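Local coordinates for protein ferulic acid esterase, AmCE1/Fae1A (Anaeromyces mucronatus, PDB 5CXX) that probably hydrolyses feruloyl esters, as a family 1 carbohydrate esterase with an alpha/beta-hydrolase fold that is seen here holding ferulic acid, at residues Gly198-Gln210 / Ser231-His243. Sequence-based numbering, arbitrary orientation.
Sequences GLISEDEFRAEIQ and SYHEILTRNNQEH. With GOL (glycerol), chain H.
Phe-205 slots its ring against helix 228-238: Leu-236 CD2 sits over the middle of one face in a CH-pi contact, 3.9 Å from the ring centroid. With CG anti to the backbone N (chi1 -170°), the ring is carried in toward the helix, where its edge is turned to the face of Tyr-232 in an offset edge-to-face pair, planes at 86°. Ile-235 CG2 packs against Phe-205 CD2, and Tyr-167 of helix 157-168 adds another edge-to-face partner.

Just outside, Asn-239, the first residue past the helix, which ends in a Schellman motif with Asn-240 at C-prime, holds the turn around Phe-205. Its ND2 donates to Glu-202 O and to Phe-205 O, both at 2.9 Å and both in its amide plane; a water joins its OD1 to Asp-203 OD1. The Arg-206 guanidinium lies with one face over Asn-239 CB. Further along, Gln-241 OE1 accepts from Ala-207 N at 3.0 Å and from Gln-210 NE2 at 2.8 Å, the two donors arriving from opposite faces of its carbonyl plane. Beside Glu-202 a glycerol, probably from crystallisation, bridges its carboxylate to Arg-238; Glu-202 OE1 and Arg-238 NH1 stay 4.0 Å apart.

The side-chain amides of Asn-239 and Gln-241 thus bond directly to the loop's main chain, Gln-210 NE2 excepted, fixing a loop with little regular structure against the helix that leads into edge strand 244-248.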
loop_
_atom_site.group_PDB
_atom_site.type_symbol
_atom_site.label_atom_id
_atom_site.label_comp_id
_atom_site.label_asym_id
_atom_site.label_seq_id
_atom_site.Cartn_x
_atom_site.Cartn_y
_atom_site.Cartn_z
ATOM N N GLY A 198 -9.717 10.496 14.516
ATOM C CA GLY A 198 -8.331 10.067 14.439
ATOM C C GLY A 198 -8.188 8.654 15.028
ATOM O O GLY A 198 -8.720 8.365 16.120
ATOM N N LEU A 199 -7.452 7.790 14.331
ATOM C CA LEU A 199 -7.105 6.531 14.935
ATOM C C LEU A 199 -6.158 6.673 16.108
ATOM O O LEU A 199 -6.206 5.893 17.064
ATOM C CB LEU A 199 -6.467 5.650 13.871
ATOM C CG LEU A 199 -7.392 5.288 12.678
ATOM C CD1 LEU A 199 -6.646 4.566 11.530
ATOM C CD2 LEU A 199 -8.577 4.440 13.115
ATOM N N ILE A 200 -5.283 7.675 16.006
ATOM C CA ILE A 200 -4.263 7.940 17.005
ATOM C C ILE A 200 -4.132 9.458 17.112
ATOM O O ILE A 200 -4.570 10.170 16.203
ATOM C CB ILE A 200 -2.896 7.316 16.642
ATOM C CG1 ILE A 200 -2.477 7.729 15.240
ATOM C CG2 ILE A 200 -3.048 5.755 16.774
ATOM C CD1 ILE A 200 -1.084 7.193 14.786
ATOM N N SER A 201 -3.471 9.950 18.157
ATOM C CA SER A 201 -3.133 11.359 18.180
ATOM C C SER A 201 -1.930 11.652 17.249
ATOM O O SER A 201 -1.180 10.758 16.868
ATOM C CB SER A 201 -2.783 11.794 19.593
ATOM O OG SER A 201 -1.543 11.180 19.983
ATOM N N GLU A 202 -1.697 12.921 16.946
ATOM C CA GLU A 202 -0.522 13.266 16.166
ATOM C C GLU A 202 0.792 12.814 16.847
ATOM O O GLU A 202 1.652 12.262 16.201
ATOM C CB GLU A 202 -0.534 14.789 15.933
ATOM C CG GLU A 202 -1.700 15.177 14.992
ATOM C CD GLU A 202 -1.708 16.652 14.624
ATOM O OE1 GLU A 202 -0.978 17.440 15.285
ATOM O OE2 GLU A 202 -2.470 17.049 13.707
ATOM N N ASP A 203 0.921 13.045 18.160
ATOM C CA ASP A 203 2.163 12.645 18.862
ATOM C C ASP A 203 2.380 11.149 18.836
ATOM O O ASP A 203 3.528 10.689 18.970
ATOM C CB ASP A 203 2.148 13.153 20.317
ATOM C CG ASP A 203 2.536 14.588 20.405
ATOM O OD1 ASP A 203 3.141 15.140 19.454
ATOM O OD2 ASP A 203 2.238 15.196 21.444
ATOM N N GLU A 204 1.303 10.382 18.653
ATOM C CA GLU A 204 1.387 8.919 18.597
ATOM C C GLU A 204 1.731 8.410 17.212
ATOM O O GLU A 204 1.933 7.188 17.049
ATOM C CB GLU A 204 0.070 8.291 19.040
ATOM C CG GLU A 204 -0.097 8.402 20.555
ATOM C CD GLU A 204 -1.565 8.287 21.029
ATOM O OE1 GLU A 204 -2.479 8.007 20.207
ATOM O OE2 GLU A 204 -1.760 8.514 22.228
ATOM N N PHE A 205 1.797 9.305 16.213
ATOM C CA PHE A 205 2.021 8.849 14.813
ATOM C C PHE A 205 3.543 8.717 14.635
ATOM O O PHE A 205 4.227 9.634 14.137
ATOM C CB PHE A 205 1.398 9.845 13.848
ATOM C CG PHE A 205 1.345 9.381 12.411
ATOM C CD1 PHE A 205 1.678 8.088 12.040
ATOM C CD2 PHE A 205 0.901 10.278 11.461
ATOM C CE1 PHE A 205 1.565 7.714 10.672
ATOM C CE2 PHE A 205 0.778 9.913 10.104
ATOM C CZ PHE A 205 1.147 8.616 9.725
ATOM N N ARG A 206 4.081 7.606 15.124
ATOM C CA ARG A 206 5.532 7.356 15.187
ATOM C C ARG A 206 5.722 5.844 15.442
ATOM O O ARG A 206 4.761 5.126 15.784
ATOM C CB ARG A 206 6.204 8.203 16.284
ATOM C CG ARG A 206 5.672 7.881 17.683
ATOM C CD ARG A 206 6.465 8.555 18.780
ATOM N NE ARG A 206 6.447 9.994 18.700
ATOM C CZ ARG A 206 7.548 10.739 18.499
ATOM N NH1 ARG A 206 8.730 10.148 18.275
ATOM N NH2 ARG A 206 7.457 12.054 18.488
ATOM N N ALA A 207 6.941 5.368 15.299
ATOM C CA ALA A 207 7.252 3.951 15.493
ATOM C C ALA A 207 8.444 3.864 16.379
ATOM O O ALA A 207 9.334 4.710 16.278
ATOM C CB ALA A 207 7.573 3.341 14.175
ATOM N N GLU A 208 8.504 2.835 17.202
ATOM C CA GLU A 208 9.715 2.630 17.951
ATOM C C GLU A 208 10.792 2.172 16.964
ATOM O O GLU A 208 11.716 2.983 16.759
ATOM C CB GLU A 208 9.490 1.653 19.092
ATOM C CG GLU A 208 10.422 1.889 20.219
ATOM C CD GLU A 208 10.014 1.131 21.444
ATOM O OE1 GLU A 208 8.829 0.722 21.543
ATOM O OE2 GLU A 208 10.840 0.899 22.313
ATOM N N ILE A 209 10.685 0.975 16.331
ATOM C CA ILE A 209 11.640 0.575 15.252
ATOM C C ILE A 209 11.249 1.253 13.945
ATOM O O ILE A 209 10.090 1.141 13.517
ATOM C CB ILE A 209 11.805 -0.991 15.081
ATOM C CG1 ILE A 209 12.804 -1.314 13.926
ATOM C CG2 ILE A 209 10.476 -1.716 14.886
ATOM C CD1 ILE A 209 13.317 -2.861 13.992
ATOM N N GLN A 210 12.169 2.030 13.348
ATOM C CA GLN A 210 11.807 2.881 12.196
ATOM C C GLN A 210 11.548 2.047 10.952
ATOM O O GLN A 210 12.304 1.100 10.695
ATOM C CB GLN A 210 12.942 3.873 11.873
ATOM C CG GLN A 210 12.970 5.037 12.860
ATOM C CD GLN A 210 11.674 5.855 12.821
ATOM O OE1 GLN A 210 11.445 6.625 11.885
ATOM N NE2 GLN A 210 10.824 5.664 13.822
ATOM N N SER A 231 -0.353 16.953 5.405
ATOM C CA SER A 231 -0.462 17.019 6.877
ATOM C C SER A 231 0.289 15.849 7.530
ATOM O O SER A 231 0.968 16.064 8.554
ATOM C CB SER A 231 -1.953 17.072 7.355
ATOM O OG SER A 231 -2.570 15.783 7.418
ATOM N N TYR A 232 0.217 14.669 6.927
ATOM C CA TYR A 232 0.949 13.510 7.475
ATOM C C TYR A 232 2.457 13.728 7.347
ATOM O O TYR A 232 3.221 13.366 8.259
ATOM C CB TYR A 232 0.512 12.245 6.762
ATOM C CG TYR A 232 -0.950 11.929 6.996
ATOM C CD1 TYR A 232 -1.603 12.239 8.183
ATOM C CD2 TYR A 232 -1.672 11.322 5.988
ATOM C CE1 TYR A 232 -2.954 11.919 8.387
ATOM C CE2 TYR A 232 -3.009 10.999 6.177
ATOM C CZ TYR A 232 -3.649 11.301 7.362
ATOM O OH TYR A 232 -4.998 10.932 7.536
ATOM N N HIS A 233 2.888 14.241 6.195
ATOM C CA HIS A 233 4.321 14.597 6.055
ATOM C C HIS A 233 4.750 15.511 7.191
ATOM O O HIS A 233 5.830 15.351 7.792
ATOM C CB HIS A 233 4.556 15.235 4.672
ATOM C CG HIS A 233 5.803 16.038 4.594
ATOM N ND1 HIS A 233 7.060 15.479 4.738
ATOM C CD2 HIS A 233 5.996 17.379 4.446
ATOM C CE1 HIS A 233 7.966 16.442 4.648
ATOM N NE2 HIS A 233 7.351 17.602 4.457
ATOM N N GLU A 234 3.922 16.492 7.460
ATOM C CA GLU A 234 4.282 17.470 8.482
ATOM C C GLU A 234 4.344 16.860 9.895
ATOM O O GLU A 234 5.227 17.179 10.671
ATOM C CB GLU A 234 3.308 18.643 8.411
ATOM C CG GLU A 234 3.600 19.451 7.138
ATOM C CD GLU A 234 2.581 20.550 6.815
ATOM O OE1 GLU A 234 2.765 21.259 5.803
ATOM O OE2 GLU A 234 1.601 20.703 7.558
ATOM N N ILE A 235 3.386 15.994 10.224
ATOM C CA ILE A 235 3.356 15.370 11.535
ATOM C C ILE A 235 4.544 14.413 11.694
ATOM O O ILE A 235 5.217 14.479 12.679
ATOM C CB ILE A 235 2.008 14.555 11.682
ATOM C CG1 ILE A 235 0.835 15.541 11.773
ATOM C CG2 ILE A 235 2.070 13.609 12.929
ATOM C CD1 ILE A 235 -0.564 14.909 11.381
ATOM N N LEU A 236 4.827 13.605 10.668
ATOM C CA LEU A 236 5.963 12.654 10.729
ATOM C C LEU A 236 7.251 13.436 10.905
ATOM O O LEU A 236 8.153 13.047 11.686
ATOM C CB LEU A 236 6.034 11.806 9.469
ATOM C CG LEU A 236 4.844 10.813 9.467
ATOM C CD1 LEU A 236 4.893 10.046 8.137
ATOM C CD2 LEU A 236 4.989 9.759 10.603
ATOM N N THR A 237 7.357 14.565 10.194
ATOM C CA THR A 237 8.558 15.401 10.303
ATOM C C THR A 237 8.704 15.952 11.719
ATOM O O THR A 237 9.782 15.922 12.319
ATOM C CB THR A 237 8.498 16.607 9.297
ATOM O OG1 THR A 237 8.431 16.078 7.977
ATOM C CG2 THR A 237 9.760 17.471 9.399
ATOM N N ARG A 238 7.625 16.485 12.268
ATOM C CA ARG A 238 7.607 17.009 13.670
ATOM C C ARG A 238 8.027 15.893 14.651
ATOM O O ARG A 238 8.709 16.164 15.695
ATOM C CB ARG A 238 6.173 17.467 14.018
ATOM C CG ARG A 238 5.836 18.791 14.608
ATOM C CD ARG A 238 4.233 18.981 14.518
ATOM N NE ARG A 238 3.909 19.902 13.417
ATOM C CZ ARG A 238 2.825 19.813 12.651
ATOM N NH1 ARG A 238 1.957 18.833 12.887
ATOM N NH2 ARG A 238 2.609 20.673 11.632
ATOM N N ASN A 239 7.680 14.654 14.302
ATOM C CA ASN A 239 7.929 13.528 15.188
ATOM C C ASN A 239 9.235 12.855 14.922
ATOM O O ASN A 239 9.485 11.810 15.470
ATOM C CB ASN A 239 6.809 12.514 15.071
ATOM C CG ASN A 239 5.507 13.006 15.674
ATOM O OD1 ASN A 239 5.444 14.030 16.360
ATOM N ND2 ASN A 239 4.443 12.243 15.432
ATOM N N ASN A 240 10.080 13.467 14.082
ATOM C CA ASN A 240 11.396 12.914 13.779
ATOM C C ASN A 240 11.368 11.536 13.156
ATOM O O ASN A 240 12.237 10.683 13.463
ATOM C CB ASN A 240 12.266 12.890 15.053
ATOM C CG ASN A 240 12.492 14.240 15.611
ATOM O OD1 ASN A 240 11.850 14.656 16.606
ATOM N ND2 ASN A 240 13.384 14.963 14.976
ATOM N N GLN A 241 10.372 11.291 12.306
ATOM C CA GLN A 241 10.214 9.990 11.641
ATOM C C GLN A 241 10.755 10.171 10.229
ATOM O O GLN A 241 10.151 10.934 9.458
ATOM C CB GLN A 241 8.710 9.557 11.590
ATOM C CG GLN A 241 8.083 9.530 13.015
ATOM C CD GLN A 241 8.735 8.482 13.891
ATOM O OE1 GLN A 241 8.529 7.263 13.657
ATOM N NE2 GLN A 241 9.561 8.913 14.848
ATOM N N GLU A 242 11.855 9.513 9.891
ATOM C CA GLU A 242 12.469 9.673 8.559
ATOM C C GLU A 242 11.536 9.108 7.492
ATOM O O GLU A 242 10.965 8.018 7.667
ATOM C CB GLU A 242 13.799 8.940 8.462
ATOM C CG GLU A 242 13.781 7.592 9.179
ATOM C CD GLU A 242 15.184 7.081 9.585
ATOM O OE1 GLU A 242 16.127 7.909 9.654
ATOM O OE2 GLU A 242 15.327 5.860 9.867
ATOM N N HIS A 243 11.365 9.868 6.405
ATOM C CA HIS A 243 10.475 9.454 5.330
ATOM C C HIS A 243 10.713 10.316 4.119
ATOM O O HIS A 243 11.455 11.348 4.153
ATOM C CB HIS A 243 8.993 9.558 5.759
ATOM C CG HIS A 243 8.557 10.986 5.948
ATOM N ND1 HIS A 243 9.012 11.753 7.010
ATOM C CD2 HIS A 243 7.852 11.812 5.143
ATOM C CE1 HIS A 243 8.536 12.986 6.876
ATOM N NE2 HIS A 243 7.867 13.058 5.739
HETATM C C1 GOL H . -2.837 18.838 11.053
HETATM O O1 GOL H . -3.875 19.672 10.571
HETATM C C2 GOL H . -1.544 19.614 11.221
HETATM O O2 GOL H . -0.930 19.150 12.401
HETATM C C3 GOL H . -0.579 19.452 10.042
HETATM O O3 GOL H . 0.459 20.419 10.155
HETATM O O HOH W 1 3.063 15.384 16.803
HETATM O O HOH W 2 9.709 7.460 17.363
HETATM O O HOH W 3 9.717 6.819 9.717
#